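SusD homolog (Bacteroides thetaiotaomicron, PDB 3SGH) probably binds glycans at the bacterial surface as an outer-membrane lipoprotein of the SusD family, whose members work beside a TonB-dependent transporter. Local coordinates at residues D174-K178 with D225-T231; R286-A290 with F438-E442; W426-R430 with G451-L457. One frame throughout, in Å; residues are numbered along the deposited sequence.

Contact 1. Residues D174-K178 with D225-T231; sequences DQFYK and DSSYDTT
A buried loop-to-strand contact joins the link between helices 168-171 and 181-198 to the short strand 227-229, which pairs antiparallel with strand 314-317. Segment 174-178 is a compact turn. D174, chi1 t, accepts hydrogen bonds at OD1 from F176 N (2.9 Å) and Y177 N (3.0 Å), while K178 N returns to D174 O (2.9 Å) and K178 itself turns to positive phi (55/33). The turn rests on the strand and the residue after it, Q175 CA 5.5 Å from T230 CA and F176 CA 5.5 Å from D229 CA. No backbone-to-backbone hydrogen bond crosses. T230 OG1, chi1 p, donates to Q175 O (2.6 Å), Q175 NE2 to D229 OD1 (2.9 Å), and Y177 OH to D225 O (2.6 Å). Both rings have chi1 m: F176 lies against S227-D229, CD1 3.2 Å from Y228 O, and Y177 along D225-S227, OH 3.3 Å from S227 CB. Water 1 donates to F176 O (2.6 Å) and S226 O (3.2 Å) and accepts from Y228 N (3.0 Å). Y177 also meets W184 edge-to-face. The principle illustrated is an Asx motif that starts at D174 and shapes an interhelical loop, whose next three residues meet a two-stranded sheet and its flanks within the largely helical SusD fold.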
ATOM      1  N   ASP A 174      19.477  -8.046   9.086  1.00 18.73           N
ATOM      2  CA  ASP A 174      18.791  -6.931   8.426  1.00 17.60           C
ATOM      3  C   ASP A 174      19.149  -6.842   6.948  1.00 17.63           C
ATOM      4  O   ASP A 174      20.101  -6.156   6.585  1.00 17.58           O
ATOM      5  CB  ASP A 174      19.160  -5.643   9.134  1.00 17.14           C
ATOM      6  CG  ASP A 174      18.549  -4.398   8.503  1.00 17.94           C
ATOM      7  OD1 ASP A 174      17.596  -4.501   7.654  1.00 16.47           O
ATOM      8  OD2 ASP A 174      19.017  -3.285   8.903  1.00 16.75           O
ATOM      9  N   GLN A 175      18.310  -7.433   6.091  1.00 17.01           N
ATOM     10  CA  GLN A 175      18.475  -7.334   4.645  1.00 16.33           C
ATOM     11  C   GLN A 175      18.038  -6.005   4.031  1.00 17.06           C
ATOM     12  O   GLN A 175      18.268  -5.762   2.841  1.00 18.13           O
ATOM     13  CB  GLN A 175      17.729  -8.473   3.943  1.00 16.05           C
ATOM     14  CG  GLN A 175      16.192  -8.440   3.988  1.00 14.57           C
ATOM     15  CD  GLN A 175      15.574  -9.230   5.118  1.00 16.66           C
ATOM     16  OE1 GLN A 175      16.149  -9.337   6.215  1.00 19.31           O
ATOM     17  NE2 GLN A 175      14.373  -9.774   4.872  1.00 14.26           N
ATOM     18  N   PHE A 176      17.376  -5.169   4.823  1.00 16.56           N
ATOM     19  CA  PHE A 176      16.868  -3.874   4.329  1.00 16.51           C
ATOM     20  C   PHE A 176      17.960  -2.810   4.350  1.00 16.40           C
ATOM     21  O   PHE A 176      18.260  -2.186   3.307  1.00 18.84           O
ATOM     22  CB  PHE A 176      15.657  -3.461   5.178  1.00 15.05           C
ATOM     23  CG  PHE A 176      14.570  -4.506   5.173  1.00 15.47           C
ATOM     24  CD1 PHE A 176      13.607  -4.532   4.158  1.00 15.22           C
ATOM     25  CD2 PHE A 176      14.561  -5.500   6.120  1.00 16.19           C
ATOM     26  CE1 PHE A 176      12.640  -5.516   4.132  1.00 15.83           C
ATOM     27  CE2 PHE A 176      13.602  -6.502   6.087  1.00 18.17           C
ATOM     28  CZ  PHE A 176      12.632  -6.506   5.106  1.00 15.21           C
ATOM     29  N   TYR A 177      18.576  -2.649   5.512  1.00 16.69           N
ATOM     30  CA  TYR A 177      19.589  -1.612   5.726  1.00 17.06           C
ATOM     31  C   TYR A 177      20.872  -2.066   6.417  1.00 17.68           C
ATOM     32  O   TYR A 177      21.683  -1.229   6.821  1.00 18.06           O
ATOM     33  CB  TYR A 177      18.951  -0.528   6.548  1.00 16.60           C
ATOM     34  CG  TYR A 177      17.774   0.201   5.908  1.00 15.65           C
ATOM     35  CD1 TYR A 177      17.877   0.783   4.641  1.00 17.32           C
ATOM     36  CD2 TYR A 177      16.601   0.405   6.621  1.00 16.95           C
ATOM     37  CE1 TYR A 177      16.820   1.513   4.086  1.00 17.32           C
ATOM     38  CE2 TYR A 177      15.525   1.148   6.060  1.00 15.94           C
ATOM     39  CZ  TYR A 177      15.653   1.708   4.808  1.00 16.21           C
ATOM     40  OH  TYR A 177      14.603   2.439   4.316  1.00 16.29           O
ATOM     41  N   LYS A 178      21.065  -3.374   6.564  1.00 19.04           N
ATOM     42  CA  LYS A 178      22.333  -3.952   7.080  1.00 20.79           C
ATOM     43  C   LYS A 178      22.734  -3.367   8.443  1.00 20.30           C
ATOM     44  O   LYS A 178      23.929  -3.192   8.759  1.00 20.52           O
ATOM     45  CB  LYS A 178      23.434  -3.742   6.049  1.00 21.99           C
ATOM     46  CG  LYS A 178      23.143  -4.383   4.679  1.00 27.49           C
ATOM     47  CD  LYS A 178      24.367  -4.230   3.713  1.00 35.60           C
ATOM     48  CE  LYS A 178      24.418  -5.327   2.581  1.00 38.35           C
ATOM     49  NZ  LYS A 178      23.217  -5.315   1.651  1.00 39.57           N
ATOM     50  N   ASP A 225      17.862   5.970   0.477  1.00 17.33           N
ATOM     51  CA  ASP A 225      17.094   5.761   1.679  1.00 17.26           C
ATOM     52  C   ASP A 225      15.958   4.726   1.538  1.00 16.72           C
ATOM     53  O   ASP A 225      15.413   4.231   2.543  1.00 16.15           O
ATOM     54  CB  ASP A 225      16.470   7.091   2.123  1.00 18.66           C
ATOM     55  CG  ASP A 225      17.501   8.153   2.509  1.00 19.31           C
ATOM     56  OD1 ASP A 225      18.636   7.804   2.842  1.00 18.66           O
ATOM     57  OD2 ASP A 225      17.160   9.377   2.499  1.00 19.06           O
ATOM     58  N   SER A 226      15.570   4.433   0.302  1.00 15.88           N
ATOM     59  CA  SER A 226      14.445   3.557   0.037  1.00 14.69           C
ATOM     60  C   SER A 226      14.687   2.172   0.597  1.00 15.85           C
ATOM     61  O   SER A 226      15.823   1.697   0.619  1.00 15.73           O
ATOM     62  CB  SER A 226      14.211   3.455  -1.475  1.00 14.91           C
ATOM     63  OG  SER A 226      13.816   4.761  -1.992  1.00 14.40           O
ATOM     64  N   SER A 227      13.612   1.516   1.018  1.00 15.44           N
ATOM     65  CA  SER A 227      13.678   0.177   1.589  1.00 15.42           C
ATOM     66  C   SER A 227      13.193  -0.875   0.618  1.00 15.03           C
ATOM     67  O   SER A 227      12.038  -0.782   0.102  1.00 14.13           O
ATOM     68  CB  SER A 227      12.794   0.089   2.841  1.00 16.56           C
ATOM     69  OG  SER A 227      12.820  -1.228   3.357  1.00 17.29           O
ATOM     70  N   TYR A 228      14.052  -1.877   0.429  1.00 14.75           N
ATOM     71  CA  TYR A 228      13.745  -3.103  -0.339  1.00 15.44           C
ATOM     72  C   TYR A 228      14.088  -4.384   0.466  1.00 16.34           C
ATOM     73  O   TYR A 228      15.026  -4.388   1.259  1.00 16.90           O
ATOM     74  CB  TYR A 228      14.571  -3.161  -1.578  1.00 15.53           C
ATOM     75  CG  TYR A 228      14.286  -2.127  -2.640  1.00 14.64           C
ATOM     76  CD1 TYR A 228      14.881  -0.878  -2.571  1.00 14.97           C
ATOM     77  CD2 TYR A 228      13.513  -2.431  -3.746  1.00 16.66           C
ATOM     78  CE1 TYR A 228      14.644   0.090  -3.555  1.00 17.11           C
ATOM     79  CE2 TYR A 228      13.332  -1.500  -4.773  1.00 16.50           C
ATOM     80  CZ  TYR A 228      13.893  -0.238  -4.656  1.00 17.54           C
ATOM     81  OH  TYR A 228      13.709   0.708  -5.635  1.00 17.34           O
ATOM     82  N   ASP A 229      13.330  -5.455   0.255  1.00 16.13           N
ATOM     83  CA  ASP A 229      13.622  -6.734   0.918  1.00 16.30           C
ATOM     84  C   ASP A 229      14.675  -7.394   0.031  1.00 16.39           C
ATOM     85  O   ASP A 229      14.362  -8.115  -0.904  1.00 15.82           O
ATOM     86  CB  ASP A 229      12.347  -7.577   1.077  1.00 16.60           C
ATOM     87  CG  ASP A 229      12.550  -8.807   1.961  1.00 16.34           C
ATOM     88  OD1 ASP A 229      13.721  -9.281   2.067  1.00 17.13           O
ATOM     89  OD2 ASP A 229      11.547  -9.297   2.492  1.00 16.58           O
ATOM     90  N   THR A 230      15.929  -7.071   0.285  1.00 17.58           N
ATOM     91  CA  THR A 230      16.974  -7.358  -0.689  1.00 18.26           C
ATOM     92  C   THR A 230      17.203  -8.845  -0.941  1.00 19.05           C
ATOM     93  O   THR A 230      17.740  -9.211  -2.017  1.00 20.73           O
ATOM     94  CB  THR A 230      18.334  -6.705  -0.333  1.00 18.59           C
ATOM     95  OG1 THR A 230      18.867  -7.314   0.836  1.00 20.57           O
ATOM     96  CG2 THR A 230      18.201  -5.142  -0.161  1.00 19.23           C
ATOM     97  N   THR A 231      16.875  -9.677   0.043  1.00 17.57           N
ATOM     98  CA  THR A 231      17.012 -11.141  -0.098  1.00 17.34           C
ATOM     99  C   THR A 231      15.683 -11.822  -0.413  1.00 16.72           C
ATOM    100  O   THR A 231      15.601 -13.043  -0.428  1.00 15.96           O
ATOM    101  CB  THR A 231      17.560 -11.704   1.178  1.00 18.37           C
ATOM    102  OG1 THR A 231      16.675 -11.383   2.245  1.00 18.89           O
ATOM    103  CG2 THR A 231      18.991 -11.121   1.477  1.00 19.91           C
TER
HETATM  104  O   HOH W   1      16.907  -1.262   1.238  1.00 18.54           O

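Contact 2. Residues R286-A290 with F438-E442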
ATOM      1  N   ARG A 286      -8.355  -5.086 -17.316  1.00 14.06           N
ATOM      2  CA  ARG A 286      -9.407  -4.490 -16.519  1.00 14.58           C
ATOM      3  C   ARG A 286      -9.715  -5.416 -15.321  1.00 14.73           C
ATOM      4  O   ARG A 286     -10.095  -6.579 -15.511  1.00 15.36           O
ATOM      5  CB  ARG A 286     -10.651  -4.259 -17.374  1.00 14.85           C
ATOM      6  CG  ARG A 286     -11.801  -3.586 -16.639  1.00 12.97           C
ATOM      7  CD  ARG A 286     -11.562  -2.058 -16.438  1.00 14.98           C
ATOM      8  NE  ARG A 286     -12.653  -1.509 -15.647  1.00 15.05           N
ATOM      9  CZ  ARG A 286     -13.864  -1.184 -16.087  1.00 15.33           C
ATOM     10  NH1 ARG A 286     -14.150  -1.204 -17.358  1.00 16.69           N
ATOM     11  NH2 ARG A 286     -14.796  -0.786 -15.215  1.00 16.29           N
ATOM     12  N   SER A 287      -9.603  -4.868 -14.116  1.00 13.88           N
ATOM     13  CA  SER A 287      -9.894  -5.600 -12.892  1.00 13.92           C
ATOM     14  C   SER A 287     -11.406  -5.585 -12.779  1.00 15.01           C
ATOM     15  O   SER A 287     -12.034  -4.541 -13.026  1.00 15.52           O
ATOM     16  CB  SER A 287      -9.247  -4.914 -11.697  1.00 13.14           C
ATOM     17  OG  SER A 287      -9.490  -5.653 -10.528  1.00 14.32           O
ATOM     18  N   GLY A 288     -12.014  -6.731 -12.514  1.00 14.76           N
ATOM     19  CA  GLY A 288     -13.454  -6.779 -12.473  1.00 15.64           C
ATOM     20  C   GLY A 288     -14.031  -6.682 -13.901  1.00 15.62           C
ATOM     21  O   GLY A 288     -14.944  -5.897 -14.168  1.00 15.82           O
ATOM     22  N   SER A 289     -13.485  -7.484 -14.802  1.00 15.26           N
ATOM     23  CA  SER A 289     -13.823  -7.409 -16.232  1.00 15.35           C
ATOM     24  C   SER A 289     -15.257  -7.828 -16.536  1.00 16.52           C
ATOM     25  O   SER A 289     -15.916  -8.495 -15.728  1.00 16.04           O
ATOM     26  CB  SER A 289     -12.805  -8.277 -16.995  1.00 16.04           C
ATOM     27  OG  SER A 289     -12.636  -9.529 -16.355  1.00 15.09           O
ATOM     28  N   ALA A 290     -15.742  -7.439 -17.721  1.00 16.76           N
ATOM     29  CA  ALA A 290     -17.080  -7.793 -18.179  1.00 17.43           C
ATOM     30  C   ALA A 290     -17.250  -9.295 -18.245  1.00 18.20           C
ATOM     31  O   ALA A 290     -18.317  -9.797 -17.953  1.00 18.12           O
ATOM     32  CB  ALA A 290     -17.385  -7.145 -19.525  1.00 17.63           C
ATOM     33  N   PHE A 438     -10.017   2.892 -11.410  1.00 17.14           N
ATOM     34  CA  PHE A 438     -11.101   2.280 -12.166  1.00 16.88           C
ATOM     35  C   PHE A 438     -11.833   1.216 -11.333  1.00 16.95           C
ATOM     36  O   PHE A 438     -11.213   0.246 -10.885  1.00 16.52           O
ATOM     37  CB  PHE A 438     -10.578   1.576 -13.405  1.00 17.20           C
ATOM     38  CG  PHE A 438      -9.901   2.448 -14.429  1.00 17.12           C
ATOM     39  CD1 PHE A 438      -9.799   3.817 -14.313  1.00 19.31           C
ATOM     40  CD2 PHE A 438      -9.448   1.842 -15.606  1.00 17.36           C
ATOM     41  CE1 PHE A 438      -9.151   4.562 -15.330  1.00 16.71           C
ATOM     42  CE2 PHE A 438      -8.850   2.554 -16.596  1.00 18.93           C
ATOM     43  CZ  PHE A 438      -8.701   3.907 -16.484  1.00 18.71           C
ATOM     44  N   PRO A 439     -13.155   1.357 -11.190  1.00 17.18           N
ATOM     45  CA  PRO A 439     -13.919   0.338 -10.443  1.00 17.33           C
ATOM     46  C   PRO A 439     -14.146  -0.888 -11.308  1.00 17.08           C
ATOM     47  O   PRO A 439     -13.885  -0.859 -12.512  1.00 16.28           O
ATOM     48  CB  PRO A 439     -15.253   1.025 -10.210  1.00 18.70           C
ATOM     49  CG  PRO A 439     -15.436   1.871 -11.437  1.00 20.32           C
ATOM     50  CD  PRO A 439     -14.036   2.422 -11.715  1.00 18.55           C
ATOM     51  N   ALA A 440     -14.659  -1.951 -10.704  1.00 15.71           N
ATOM     52  CA  ALA A 440     -15.150  -3.105 -11.409  1.00 15.41           C
ATOM     53  C   ALA A 440     -16.220  -2.673 -12.424  1.00 15.43           C
ATOM     54  O   ALA A 440     -16.915  -1.655 -12.220  1.00 14.95           O
ATOM     55  CB  ALA A 440     -15.736  -4.103 -10.394  1.00 14.89           C
ATOM     56  N   THR A 441     -16.396  -3.477 -13.472  1.00 15.86           N
ATOM     57  CA  THR A 441     -17.516  -3.300 -14.384  1.00 16.44           C
ATOM     58  C   THR A 441     -18.867  -3.448 -13.651  1.00 17.48           C
ATOM     59  O   THR A 441     -19.875  -2.845 -14.049  1.00 18.11           O
ATOM     60  CB  THR A 441     -17.459  -4.255 -15.601  1.00 16.39           C
ATOM     61  OG1 THR A 441     -17.416  -5.623 -15.135  1.00 15.56           O
ATOM     62  CG2 THR A 441     -16.250  -3.906 -16.497  1.00 15.90           C
ATOM     63  N   GLU A 442     -18.914  -4.260 -12.605  1.00 17.82           N
ATOM     64  CA  GLU A 442     -20.121  -4.390 -11.800  1.00 19.77           C
ATOM     65  C   GLU A 442     -19.732  -4.818 -10.395  1.00 18.92           C
ATOM     66  O   GLU A 442     -18.698  -5.456 -10.211  1.00 18.09           O
ATOM     67  CB  GLU A 442     -21.086  -5.421 -12.391  1.00 20.88           C
ATOM     68  CG  GLU A 442     -20.613  -6.846 -12.251  1.00 25.12           C
ATOM     69  CD  GLU A 442     -21.523  -7.851 -12.970  1.00 31.55           C
ATOM     70  OE1 GLU A 442     -22.350  -8.513 -12.307  1.00 36.56           O
ATOM     71  OE2 GLU A 442     -21.400  -7.965 -14.194  1.00 32.32           O
TER
HETATM   72  O   HOH W   2     -11.308  -1.925 -12.987  1.00 17.19           O
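Two irregular loops can be locked together by a few main-chain carbonyls, and this loop-to-loop contact in the SusD-like fold is a clear example. Neither segment has regular secondary structure. F438 begins the second segment: its CB sits 4.3 Å from R286 NE, and its ring meets Y387 and touches helix 253-261. P439 follows, pointing its CA-to-CB bond away but offering its carbonyl to the arginine: R286 NH2 donates to P439 O at 2.9 Å, R286 NE adds a weak bond to P439 O at 3.4 Å, and water 2 links P439 O (2.8 Å) with S287 O (2.7 Å) and R286 NE (3.0 Å). R286 NH1 has a further partner in N385 O. At A440 the two backbones come closest, CA to CA, with A440 CA 4.2 Å from G288 CA. G288 combines positive phi with tight quarters, since a beta carbon there would fall 2.6 Å from A440 CB, a clash. A440 N in turn is held by the hydroxyl of Y66. T441 then completes the contact, laying its methyl over one face of the guanidinium, with CG2 3.5 Å from R286 NH1. Both its backbone and its hydroxyl serve G288 O, from T441 N at 2.9 Å and from T441 OG1 at 2.7 Å.

Contact 3. Residues W426-R430 with G451-L457; sequences WADFR and GRGQRRL
R430 NH1 donates to R455 O at 2.9 Å and W426 NE1 to Q454 O at 3.1 Å, so that two side chains of helix 424-432 hold consecutive carbonyls of the irregular loop 451-457. R455 replies only weakly, NH2 to R430 O at 3.3 Å. Its chi1 to chi3, all m, curl the chain back so that NH1 also bonds R452 O (2.8 Å) and water 3 (3.0 Å), which donates to F429 O (2.8 Å); NE forms a salt bridge with D488. R430 (chi1 m, chi2 t, chi3 m) keeps NE on W426 O at 3.3 Å and lays CG over one face of the R455 guanidinium, 3.8 Å from R455 CZ. R430 CA and R455 CA are 7.0 Å apart. W426 and F429, both chi1 t, present ring edges: W426 CH2 meets L457 CD1 at 3.7 Å and F429 CE2 meets R452 O at 3.5 Å. G453 has positive phi (74/-167). The loop thus folds back onto the helix it follows in this mainly helical SusD-like fold, then runs toward helix 461-466; L119 of helix 100-120 packs against W426 and L457.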
ATOM      1  N   TRP A 426      -5.573   2.430  -2.942  1.00 12.93           N
ATOM      2  CA  TRP A 426      -6.881   2.159  -2.358  1.00 13.03           C
ATOM      3  C   TRP A 426      -7.091   3.034  -1.127  1.00 13.87           C
ATOM      4  O   TRP A 426      -8.195   3.525  -0.890  1.00 13.61           O
ATOM      5  CB  TRP A 426      -6.987   0.699  -2.005  1.00 12.46           C
ATOM      6  CG  TRP A 426      -8.349   0.310  -1.573  1.00 13.90           C
ATOM      7  CD1 TRP A 426      -9.527   0.887  -1.938  1.00 15.64           C
ATOM      8  CD2 TRP A 426      -8.673  -0.809  -0.765  1.00 13.76           C
ATOM      9  NE1 TRP A 426     -10.553   0.229  -1.371  1.00 14.41           N
ATOM     10  CE2 TRP A 426     -10.066  -0.820  -0.630  1.00 15.40           C
ATOM     11  CE3 TRP A 426      -7.919  -1.780  -0.108  1.00 15.05           C
ATOM     12  CZ2 TRP A 426     -10.741  -1.764   0.146  1.00 16.58           C
ATOM     13  CZ3 TRP A 426      -8.580  -2.747   0.634  1.00 14.58           C
ATOM     14  CH2 TRP A 426      -9.999  -2.730   0.736  1.00 14.06           C
ATOM     15  N   ALA A 427      -6.031   3.202  -0.345  1.00 13.05           N
ATOM     16  CA  ALA A 427      -6.115   4.017   0.857  1.00 13.10           C
ATOM     17  C   ALA A 427      -6.357   5.491   0.523  1.00 13.82           C
ATOM     18  O   ALA A 427      -7.295   6.111   1.064  1.00 13.92           O
ATOM     19  CB  ALA A 427      -4.879   3.868   1.722  1.00 11.76           C
ATOM     20  N   ASP A 428      -5.566   6.050  -0.387  1.00 13.70           N
ATOM     21  CA  ASP A 428      -5.744   7.471  -0.803  1.00 13.43           C
ATOM     22  C   ASP A 428      -7.097   7.668  -1.487  1.00 14.09           C
ATOM     23  O   ASP A 428      -7.785   8.694  -1.261  1.00 14.84           O
ATOM     24  CB  ASP A 428      -4.582   7.981  -1.697  1.00 14.63           C
ATOM     25  CG  ASP A 428      -3.287   8.280  -0.900  1.00 17.32           C
ATOM     26  OD1 ASP A 428      -3.293   8.171   0.360  1.00 15.01           O
ATOM     27  OD2 ASP A 428      -2.271   8.665  -1.536  1.00 17.79           O
ATOM     28  N   PHE A 429      -7.548   6.708  -2.275  1.00 13.49           N
ATOM     29  CA  PHE A 429      -8.857   6.843  -2.900  1.00 14.07           C
ATOM     30  C   PHE A 429      -9.989   6.859  -1.810  1.00 14.57           C
ATOM     31  O   PHE A 429     -10.907   7.678  -1.863  1.00 15.06           O
ATOM     32  CB  PHE A 429      -9.105   5.778  -3.948  1.00 14.91           C
ATOM     33  CG  PHE A 429     -10.531   5.810  -4.489  1.00 15.75           C
ATOM     34  CD1 PHE A 429     -10.917   6.787  -5.393  1.00 15.80           C
ATOM     35  CD2 PHE A 429     -11.484   4.922  -4.017  1.00 16.38           C
ATOM     36  CE1 PHE A 429     -12.216   6.858  -5.837  1.00 17.74           C
ATOM     37  CE2 PHE A 429     -12.806   4.974  -4.453  1.00 16.90           C
ATOM     38  CZ  PHE A 429     -13.170   5.956  -5.378  1.00 18.40           C
ATOM     39  N   ARG A 430      -9.914   5.942  -0.855  1.00 13.98           N
ATOM     40  CA  ARG A 430     -10.941   5.866   0.182  1.00 14.90           C
ATOM     41  C   ARG A 430     -10.911   7.131   1.034  1.00 15.16           C
ATOM     42  O   ARG A 430     -11.948   7.580   1.523  1.00 16.00           O
ATOM     43  CB  ARG A 430     -10.745   4.621   1.059  1.00 15.03           C
ATOM     44  CG  ARG A 430     -11.206   3.358   0.378  1.00 14.65           C
ATOM     45  CD  ARG A 430     -11.049   2.114   1.303  1.00 13.19           C
ATOM     46  NE  ARG A 430      -9.659   1.763   1.465  1.00 13.94           N
ATOM     47  CZ  ARG A 430      -9.161   1.041   2.467  1.00 15.06           C
ATOM     48  NH1 ARG A 430      -9.976   0.519   3.358  1.00 15.12           N
ATOM     49  NH2 ARG A 430      -7.844   0.840   2.562  1.00 15.00           N
ATOM     50  N   GLY A 451     -19.260   3.275  -7.761  1.00 21.77           N
ATOM     51  CA  GLY A 451     -18.789   4.630  -7.498  1.00 22.14           C
ATOM     52  C   GLY A 451     -17.712   4.706  -6.425  1.00 21.61           C
ATOM     53  O   GLY A 451     -16.781   5.492  -6.539  1.00 22.30           O
ATOM     54  N   ARG A 452     -17.863   3.902  -5.374  1.00 19.16           N
ATOM     55  CA  ARG A 452     -16.974   3.975  -4.217  1.00 19.45           C
ATOM     56  C   ARG A 452     -16.164   2.706  -3.989  1.00 16.65           C
ATOM     57  O   ARG A 452     -15.173   2.742  -3.248  1.00 17.57           O
ATOM     58  CB  ARG A 452     -17.797   4.296  -2.965  1.00 19.33           C
ATOM     59  CG  ARG A 452     -18.615   5.608  -3.169  1.00 23.78           C
ATOM     60  CD  ARG A 452     -19.332   6.047  -1.964  1.00 26.96           C
ATOM     61  NE  ARG A 452     -18.461   6.500  -0.891  1.00 27.59           N
ATOM     62  CZ  ARG A 452     -18.340   5.919   0.315  1.00 26.39           C
ATOM     63  NH1 ARG A 452     -19.013   4.825   0.646  1.00 26.56           N
ATOM     64  NH2 ARG A 452     -17.554   6.467   1.220  1.00 24.96           N
ATOM     65  N   GLY A 453     -16.619   1.613  -4.593  1.00 15.89           N
ATOM     66  CA  GLY A 453     -15.931   0.337  -4.512  1.00 16.05           C
ATOM     67  C   GLY A 453     -16.075  -0.344  -3.147  1.00 15.68           C
ATOM     68  O   GLY A 453     -16.896   0.066  -2.303  1.00 15.99           O
ATOM     69  N   GLN A 454     -15.256  -1.364  -2.938  1.00 15.59           N
ATOM     70  CA  GLN A 454     -15.160  -2.046  -1.647  1.00 15.15           C
ATOM     71  C   GLN A 454     -14.479  -1.109  -0.675  1.00 14.91           C
ATOM     72  O   GLN A 454     -13.549  -0.437  -1.035  1.00 14.95           O
ATOM     73  CB  GLN A 454     -14.382  -3.370  -1.771  1.00 14.53           C
ATOM     74  CG  GLN A 454     -14.285  -4.109  -0.437  1.00 14.62           C
ATOM     75  CD  GLN A 454     -14.121  -5.612  -0.573  1.00 14.14           C
ATOM     76  OE1 GLN A 454     -14.349  -6.197  -1.657  1.00 15.64           O
ATOM     77  NE2 GLN A 454     -13.751  -6.277   0.553  1.00 13.29           N
ATOM     78  N   ARG A 455     -14.961  -1.036   0.557  1.00 13.70           N
ATOM     79  CA  ARG A 455     -14.532  -0.009   1.496  1.00 14.25           C
ATOM     80  C   ARG A 455     -13.598  -0.572   2.601  1.00 13.72           C
ATOM     81  O   ARG A 455     -12.844   0.182   3.211  1.00 15.69           O
ATOM     82  CB  ARG A 455     -15.734   0.693   2.063  1.00 15.01           C
ATOM     83  CG  ARG A 455     -16.652   1.285   1.027  1.00 14.36           C
ATOM     84  CD  ARG A 455     -15.986   2.285   0.047  1.00 14.45           C
ATOM     85  NE  ARG A 455     -15.454   3.466   0.738  1.00 15.03           N
ATOM     86  CZ  ARG A 455     -14.788   4.475   0.165  1.00 15.88           C
ATOM     87  NH1 ARG A 455     -14.504   4.462  -1.127  1.00 15.64           N
ATOM     88  NH2 ARG A 455     -14.391   5.525   0.882  1.00 18.78           N
ATOM     89  N   ARG A 456     -13.671  -1.885   2.820  1.00 13.61           N
ATOM     90  CA  ARG A 456     -12.877  -2.597   3.822  1.00 13.38           C
ATOM     91  C   ARG A 456     -12.964  -4.112   3.621  1.00 14.34           C
ATOM     92  O   ARG A 456     -13.855  -4.605   2.930  1.00 13.56           O
ATOM     93  CB  ARG A 456     -13.367  -2.283   5.243  1.00 12.28           C
ATOM     94  CG  ARG A 456     -14.710  -2.846   5.621  1.00 14.55           C
ATOM     95  CD  ARG A 456     -15.197  -2.378   6.961  1.00 15.08           C
ATOM     96  NE  ARG A 456     -14.623  -3.202   8.032  1.00 14.74           N
ATOM     97  CZ  ARG A 456     -15.157  -4.343   8.461  1.00 18.00           C
ATOM     98  NH1 ARG A 456     -16.253  -4.849   7.885  1.00 13.72           N
ATOM     99  NH2 ARG A 456     -14.573  -5.014   9.451  1.00 17.04           N
ATOM    100  N   LEU A 457     -12.048  -4.838   4.252  1.00 14.07           N
ATOM    101  CA  LEU A 457     -12.210  -6.275   4.428  0.50 14.66           C
ATOM    102  C   LEU A 457     -12.992  -6.509   5.729  1.00 15.32           C
ATOM    103  O   LEU A 457     -12.997  -5.660   6.607  1.00 15.19           O
ATOM    104  CB  LEU A 457     -10.839  -6.962   4.477  0.50 15.24           C
ATOM    105  CG  LEU A 457     -10.225  -7.318   3.118  0.50 16.23           C
ATOM    106  CD1 LEU A 457     -10.195  -6.151   2.142  0.50 18.00           C
ATOM    107  CD2 LEU A 457      -8.818  -7.903   3.337  0.50 16.84           C
TER
HETATM  108  O   HOH W   3     -13.686   7.288  -1.599  1.00 18.06           O

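How the contacts relate
All three contacts are mostly buried, yet they lie at different distances from the chain's centre: contact 3 is centred about 12 Å from it, contact 1 about 17 Å and contact 2 about 20 Å. Contacts 2 and 3 are neighbours, their nearest atoms about 5 Å apart without touching; their segments alternate along the chain, and 438-442 and 451-457 both lie in the loop between helices 424-432 and 461-466. Contact 1 closes earlier in sequence and lies on the opposite side of the chain's centre, its centre about 35 Å from that of contact 2 and about 30 Å from that of contact 3. In each, side chains supply most of the donors to backbone carbonyls: hydroxyls in contact 1, largely arginines in contacts 2 and 3.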